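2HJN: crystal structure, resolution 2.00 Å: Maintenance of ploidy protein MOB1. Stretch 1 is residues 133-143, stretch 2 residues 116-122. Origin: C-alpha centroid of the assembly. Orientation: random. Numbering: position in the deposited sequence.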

ATOM      1  N   PRO A 133     -12.420   2.845 -12.172  1.00 13.84           N
ATOM      2  CA  PRO A 133     -12.706   2.583 -10.726  1.00 14.03           C
ATOM      3  C   PRO A 133     -14.079   1.936 -10.431  1.00 15.11           C
ATOM      4  O   PRO A 133     -14.217   1.204  -9.451  1.00 15.36           O
ATOM      5  CB  PRO A 133     -12.591   3.966 -10.113  1.00 14.23           C
ATOM      6  CG  PRO A 133     -13.009   4.908 -11.284  1.00 13.18           C
ATOM      7  CD  PRO A 133     -12.337   4.286 -12.460  1.00 13.11           C
ATOM      8  N   LYS A 134     -15.099   2.195 -11.272  1.00 14.96           N
ATOM      9  CA  LYS A 134     -16.366   1.494 -11.149  1.00 14.85           C
ATOM     10  C   LYS A 134     -16.215   0.012 -11.424  1.00 13.45           C
ATOM     11  O   LYS A 134     -16.753  -0.790 -10.679  1.00 12.96           O
ATOM     12  CB  LYS A 134     -17.451   2.090 -12.086  1.00 14.48           C
ATOM     13  CG  LYS A 134     -18.833   1.400 -11.963  1.00 20.69           C
ATOM     14  CD  LYS A 134     -19.496   1.954 -10.682  1.00 25.68           C
ATOM     15  CE  LYS A 134     -20.942   1.614 -10.570  1.00 28.33           C
ATOM     16  NZ  LYS A 134     -21.502   2.480  -9.493  1.00 32.15           N
ATOM     17  N   TYR A 135     -15.505  -0.325 -12.505  1.00 13.58           N
ATOM     18  CA  TYR A 135     -15.146  -1.679 -12.871  1.00 14.57           C
ATOM     19  C   TYR A 135     -14.444  -2.423 -11.698  1.00 13.53           C
ATOM     20  O   TYR A 135     -14.871  -3.504 -11.271  1.00 11.01           O
ATOM     21  CB  TYR A 135     -14.212  -1.668 -14.099  1.00 15.72           C
ATOM     22  CG  TYR A 135     -13.910  -3.087 -14.566  1.00 21.92           C
ATOM     23  CD1 TYR A 135     -13.006  -3.875 -13.854  1.00 23.82           C
ATOM     24  CD2 TYR A 135     -14.571  -3.662 -15.641  1.00 23.33           C
ATOM     25  CE1 TYR A 135     -12.724  -5.151 -14.210  1.00 24.62           C
ATOM     26  CE2 TYR A 135     -14.286  -4.977 -16.025  1.00 26.05           C
ATOM     27  CZ  TYR A 135     -13.363  -5.711 -15.277  1.00 25.80           C
ATOM     28  OH  TYR A 135     -13.030  -7.018 -15.567  1.00 25.33           O
ATOM     29  N   VAL A 136     -13.391  -1.796 -11.180  1.00 13.70           N
ATOM     30  CA  VAL A 136     -12.549  -2.413 -10.142  1.00 14.52           C
ATOM     31  C   VAL A 136     -13.346  -2.639  -8.851  1.00 14.26           C
ATOM     32  O   VAL A 136     -13.372  -3.752  -8.302  1.00 14.63           O
ATOM     33  CB  VAL A 136     -11.233  -1.602  -9.922  1.00 13.98           C
ATOM     34  CG1 VAL A 136     -10.361  -2.228  -8.753  1.00 11.55           C
ATOM     35  CG2 VAL A 136     -10.433  -1.606 -11.203  1.00 14.03           C
ATOM     36  N   GLU A 137     -14.100  -1.618  -8.459  1.00 14.29           N
ATOM     37  CA  GLU A 137     -15.011  -1.728  -7.344  1.00 13.15           C
ATOM     38  C   GLU A 137     -15.967  -2.905  -7.460  1.00 13.27           C
ATOM     39  O   GLU A 137     -16.057  -3.715  -6.536  1.00 11.67           O
ATOM     40  CB  GLU A 137     -15.768  -0.388  -7.141  1.00 15.04           C
ATOM     41  CG  GLU A 137     -16.775  -0.374  -5.991  1.00 16.66           C
ATOM     42  CD  GLU A 137     -16.143  -0.298  -4.611  1.00 20.32           C
ATOM     43  OE1 GLU A 137     -15.117   0.369  -4.493  1.00 23.01           O
ATOM     44  OE2 GLU A 137     -16.688  -0.871  -3.625  1.00 19.67           O
ATOM     45  N   CYS A 138     -16.727  -2.976  -8.565  1.00 13.99           N
ATOM     46  CA  CYS A 138     -17.696  -4.052  -8.820  1.00 13.88           C
ATOM     47  C   CYS A 138     -17.023  -5.430  -8.804  1.00 14.40           C
ATOM     48  O   CYS A 138     -17.559  -6.394  -8.225  1.00 15.57           O
ATOM     49  CB  CYS A 138     -18.336  -3.829 -10.206  1.00 13.97           C
ATOM     50  SG  CYS A 138     -19.559  -2.442 -10.277  1.00 20.77           S
ATOM     51  N   LEU A 139     -15.887  -5.545  -9.505  1.00 13.84           N
ATOM     52  CA  LEU A 139     -15.169  -6.801  -9.605  1.00 13.89           C
ATOM     53  C   LEU A 139     -14.689  -7.272  -8.256  1.00 13.10           C
ATOM     54  O   LEU A 139     -14.878  -8.447  -7.934  1.00 13.12           O
ATOM     55  CB  LEU A 139     -13.956  -6.745 -10.555  1.00 14.49           C
ATOM     56  CG  LEU A 139     -12.986  -7.917 -10.766  1.00 16.21           C
ATOM     57  CD1 LEU A 139     -12.183  -7.713 -12.061  1.00 19.57           C
ATOM     58  CD2 LEU A 139     -11.932  -8.027  -9.724  1.00 20.93           C
HETATM   59  N   MSE A 140     -14.018  -6.399  -7.506  1.00 12.55           N
HETATM   60  CA  MSE A 140     -13.448  -6.784  -6.187  1.00 13.00           C
HETATM   61  C   MSE A 140     -14.549  -7.130  -5.195  1.00 13.46           C
HETATM   62  O   MSE A 140     -14.417  -8.105  -4.471  1.00 14.65           O
HETATM   63  CB  MSE A 140     -12.587  -5.670  -5.611  1.00 12.43           C
HETATM   64  CG  MSE A 140     -11.365  -5.349  -6.477  1.00 13.90           C
HETATM   65 SE   MSE A 140     -10.037  -6.840  -6.670  1.00 18.39          SE
HETATM   66  CE  MSE A 140      -8.982  -6.271  -5.134  1.00 17.25           C
ATOM     67  N   ARG A 141     -15.626  -6.341  -5.141  1.00 14.64           N
ATOM     68  CA  ARG A 141     -16.793  -6.674  -4.282  1.00 15.46           C
ATOM     69  C   ARG A 141     -17.437  -8.008  -4.716  1.00 15.22           C
ATOM     70  O   ARG A 141     -17.908  -8.750  -3.886  1.00 15.01           O
ATOM     71  CB  ARG A 141     -17.886  -5.569  -4.288  1.00 15.79           C
ATOM     72  CG  ARG A 141     -17.565  -4.220  -3.530  1.00 17.13           C
ATOM     73  CD  ARG A 141     -16.916  -4.324  -2.116  1.00 16.31           C
ATOM     74  NE  ARG A 141     -15.483  -4.700  -2.105  1.00 15.06           N
ATOM     75  CZ  ARG A 141     -14.458  -3.919  -2.408  1.00 12.31           C
ATOM     76  NH1 ARG A 141     -14.613  -2.667  -2.814  1.00 13.00           N
ATOM     77  NH2 ARG A 141     -13.236  -4.414  -2.329  1.00 13.98           N
ATOM     78  N   TRP A 142     -17.463  -8.283  -6.017  1.00 15.25           N
ATOM     79  CA  TRP A 142     -17.938  -9.608  -6.516  1.00 16.25           C
ATOM     80  C   TRP A 142     -17.025 -10.768  -6.016  1.00 15.83           C
ATOM     81  O   TRP A 142     -17.518 -11.856  -5.611  1.00 14.29           O
ATOM     82  CB  TRP A 142     -18.090  -9.622  -8.057  1.00 15.63           C
ATOM     83  CG  TRP A 142     -18.475 -10.988  -8.594  1.00 16.57           C
ATOM     84  CD1 TRP A 142     -19.729 -11.511  -8.737  1.00 17.72           C
ATOM     85  CD2 TRP A 142     -17.565 -11.983  -9.027  1.00 18.62           C
ATOM     86  NE1 TRP A 142     -19.657 -12.788  -9.276  1.00 18.81           N
ATOM     87  CE2 TRP A 142     -18.331 -13.108  -9.445  1.00 17.73           C
ATOM     88  CE3 TRP A 142     -16.168 -12.024  -9.155  1.00 13.03           C
ATOM     89  CZ2 TRP A 142     -17.738 -14.277  -9.919  1.00 17.60           C
ATOM     90  CZ3 TRP A 142     -15.574 -13.225  -9.604  1.00 15.38           C
ATOM     91  CH2 TRP A 142     -16.361 -14.312 -10.012  1.00 17.37           C
ATOM     92  N   CYS A 143     -15.704 -10.549  -6.033  1.00 15.33           N
ATOM     93  CA  CYS A 143     -14.788 -11.579  -5.509  1.00 15.37           C
ATOM     94  C   CYS A 143     -15.055 -11.890  -4.028  1.00 15.21           C
ATOM     95  O   CYS A 143     -15.068 -13.063  -3.640  1.00 14.85           O
ATOM     96  CB  CYS A 143     -13.309 -11.189  -5.722  1.00 15.35           C
ATOM     97  SG  CYS A 143     -12.796 -11.193  -7.437  1.00 16.49           S
TER
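Stretch 2, residues 116-122: EYLWAFQ

The contact between these two stretches of MOB1 is an apolar, largely aromatic packing of an extended segment against one side of a helix, centred on a single tryptophan and made without any direct hydrogen bond across the interface. It illustrates a general principle: when an extended chain meets a helix whose backbone amides and carbonyls are already paired with each other, side chains must do most of the work of joining them.

Residues 133-143 are helical throughout, within a helix that runs on beyond both ends. The i to i+4 bonds are regular, from Glu137 N to Pro133 O at 3.0 Å through to Cys143 N to Leu139 O at 3.0 Å. Stretch 2 enters as a strand at Glu116 and Tyr117 and remains extended through Ala120, with phi between -124° and -91° and psi between 119° and 155°; at Phe121 the backbone turns to -77/-38, and Gln122 is extended again. The two backbones come nearest at Tyr135 and Trp119, whose CA atoms are 6.7 Å apart, a spacing that leaves room for side chains between them. In chain order, Tyr117 and Leu118 meet Tyr135, Trp119 spans Tyr135 to Trp142, and Phe121 returns to Lys134 and Cys138, so the stretch does not simply track the helix from one end to the other.

The CA-to-CB bond of Trp119 points toward the helix, and the residue has the largest covered area of any in the contact, 123 Å². Its indole reaches residues spaced three and four apart, the repeat that brings helix side chains onto a common side. Cys138 lies over one face of the ring: its CB is 3.5 Å from Trp119 NE1 and 3.8 Å from the centroid of the five-membered ring, only 21° off the normal, a CH-pi contact. One turn further along, Trp142 CB meets the ring edge at Trp119 CH2, 3.9 Å away, while Leu139 CB approaches Trp119 CZ3 at 4.0 Å. Trp119 also directs its edge toward the faces of two helix aromatics. With Tyr135 the planes stand at 73°, and the centroids of the tyrosine ring and the six-membered ring of Trp119 are 5.8 Å apart; with Trp142 the arrangement is offset, the planes at 75° and the centroids of its five-membered ring and the six-membered ring of Trp119 5.9 Å apart.

Tyr135 extends the contact back to Tyr117 and Leu118. Although its CA-to-CB bond points sideways, the end of the side chain comes nearer, bringing Tyr135 CE2 to 3.9 Å from Tyr117 CB and to 3.6 Å from Leu118 O, which lies at the ring edge. A water completes this corner, donating to Leu118 O at 2.6 Å and lying 2.9 Å from Tyr135 OH, so that a polar link between the stretches exists here, but through solvent. The CA-to-CB bond of Leu118 points away from the helix.

Beyond Trp119, Phe121 provides a more exposed border. Its ring end comes closer to the helix than its sideways CA-to-CB bond would suggest, placing Phe121 CE2 3.7 Å from Cys138 SG and 4.3 Å from Lys134 CE. Cys138 thus touches the side chains of both Trp119 and Phe121, and the buried surface, 396 Å² over both sides, is modest but densely aromatic.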

ATOM      1  N   GLU A 116     -10.280  -3.189 -24.104  1.00 20.41           N
ATOM      2  CA  GLU A 116     -11.284  -2.639 -23.172  1.00 20.28           C
ATOM      3  C   GLU A 116     -11.997  -3.809 -22.471  1.00 20.24           C
ATOM      4  O   GLU A 116     -12.387  -4.789 -23.145  1.00 21.16           O
ATOM      5  CB  GLU A 116     -12.273  -1.693 -23.895  1.00 19.39           C
ATOM      6  CG  GLU A 116     -13.371  -1.285 -22.940  1.00 21.82           C
ATOM      7  CD  GLU A 116     -14.288  -0.185 -23.382  1.00 24.85           C
ATOM      8  OE1 GLU A 116     -14.310   0.175 -24.588  1.00 24.30           O
ATOM      9  OE2 GLU A 116     -15.037   0.292 -22.486  1.00 26.40           O
ATOM     10  N   TYR A 117     -12.128  -3.758 -21.145  1.00 19.10           N
ATOM     11  CA  TYR A 117     -12.845  -4.805 -20.401  1.00 19.66           C
ATOM     12  C   TYR A 117     -14.190  -4.336 -19.904  1.00 19.40           C
ATOM     13  O   TYR A 117     -14.306  -3.233 -19.422  1.00 20.94           O
ATOM     14  CB  TYR A 117     -12.012  -5.346 -19.215  1.00 19.02           C
ATOM     15  CG  TYR A 117     -10.637  -5.792 -19.646  1.00 17.53           C
ATOM     16  CD1 TYR A 117      -9.520  -5.046 -19.340  1.00 21.04           C
ATOM     17  CD2 TYR A 117     -10.474  -6.954 -20.408  1.00 16.23           C
ATOM     18  CE1 TYR A 117      -8.231  -5.483 -19.772  1.00 19.51           C
ATOM     19  CE2 TYR A 117      -9.239  -7.394 -20.799  1.00 17.86           C
ATOM     20  CZ  TYR A 117      -8.129  -6.658 -20.503  1.00 18.37           C
ATOM     21  OH  TYR A 117      -6.895  -7.095 -20.933  1.00 22.07           O
ATOM     22  N   LEU A 118     -15.195  -5.197 -20.006  1.00 19.98           N
ATOM     23  CA  LEU A 118     -16.590  -4.828 -19.790  1.00 19.26           C
ATOM     24  C   LEU A 118     -17.168  -5.564 -18.591  1.00 21.20           C
ATOM     25  O   LEU A 118     -16.648  -6.629 -18.208  1.00 21.46           O
ATOM     26  CB  LEU A 118     -17.419  -5.151 -21.058  1.00 18.62           C
ATOM     27  CG  LEU A 118     -16.922  -4.724 -22.425  1.00 18.57           C
ATOM     28  CD1 LEU A 118     -17.793  -5.330 -23.570  1.00 20.28           C
ATOM     29  CD2 LEU A 118     -16.866  -3.232 -22.577  1.00 20.02           C
ATOM     30  N   TRP A 119     -18.212  -4.989 -17.969  1.00 21.38           N
ATOM     31  CA  TRP A 119     -18.868  -5.604 -16.777  1.00 22.06           C
ATOM     32  C   TRP A 119     -20.358  -5.808 -17.019  1.00 22.95           C
ATOM     33  O   TRP A 119     -21.045  -4.885 -17.436  1.00 20.85           O
ATOM     34  CB  TRP A 119     -18.699  -4.720 -15.509  1.00 21.39           C
ATOM     35  CG  TRP A 119     -19.107  -5.387 -14.189  1.00 20.84           C
ATOM     36  CD1 TRP A 119     -20.221  -5.121 -13.425  1.00 21.29           C
ATOM     37  CD2 TRP A 119     -18.427  -6.458 -13.537  1.00 21.01           C
ATOM     38  NE1 TRP A 119     -20.239  -5.940 -12.330  1.00 21.90           N
ATOM     39  CE2 TRP A 119     -19.161  -6.783 -12.384  1.00 18.12           C
ATOM     40  CE3 TRP A 119     -17.244  -7.175 -13.821  1.00 22.48           C
ATOM     41  CZ2 TRP A 119     -18.762  -7.791 -11.505  1.00 19.71           C
ATOM     42  CZ3 TRP A 119     -16.845  -8.188 -12.953  1.00 21.93           C
ATOM     43  CH2 TRP A 119     -17.602  -8.486 -11.807  1.00 21.35           C
ATOM     44  N   ALA A 120     -20.838  -7.019 -16.735  1.00 25.22           N
ATOM     45  CA  ALA A 120     -22.284  -7.277 -16.662  1.00 27.05           C
ATOM     46  C   ALA A 120     -22.792  -7.077 -15.244  1.00 28.21           C
ATOM     47  O   ALA A 120     -22.351  -7.751 -14.286  1.00 27.95           O
ATOM     48  CB  ALA A 120     -22.612  -8.643 -17.136  1.00 26.47           C
ATOM     49  N   PHE A 121     -23.714  -6.124 -15.119  1.00 29.05           N
ATOM     50  CA  PHE A 121     -24.242  -5.704 -13.834  1.00 30.01           C
ATOM     51  C   PHE A 121     -25.271  -6.705 -13.285  1.00 32.18           C
ATOM     52  O   PHE A 121     -25.309  -6.945 -12.087  1.00 32.51           O
ATOM     53  CB  PHE A 121     -24.872  -4.302 -13.956  1.00 29.35           C
ATOM     54  CG  PHE A 121     -23.873  -3.197 -13.892  1.00 27.95           C
ATOM     55  CD1 PHE A 121     -23.453  -2.556 -15.052  1.00 26.03           C
ATOM     56  CD2 PHE A 121     -23.300  -2.845 -12.694  1.00 25.57           C
ATOM     57  CE1 PHE A 121     -22.499  -1.556 -14.992  1.00 22.01           C
ATOM     58  CE2 PHE A 121     -22.335  -1.846 -12.627  1.00 25.69           C
ATOM     59  CZ  PHE A 121     -21.941  -1.202 -13.775  1.00 24.90           C
ATOM     60  N   GLN A 122     -26.091  -7.268 -14.177  1.00 33.96           N
ATOM     61  CA  GLN A 122     -27.026  -8.355 -13.856  1.00 36.47           C
ATOM     62  C   GLN A 122     -26.569  -9.659 -14.527  1.00 37.54           C
ATOM     63  O   GLN A 122     -26.292  -9.665 -15.717  1.00 37.81           O
ATOM     64  CB  GLN A 122     -28.421  -7.976 -14.325  1.00 36.55           C
TER
HETATM   65  O   HOH W   1     -15.006  -8.379 -17.178  1.00 37.49           O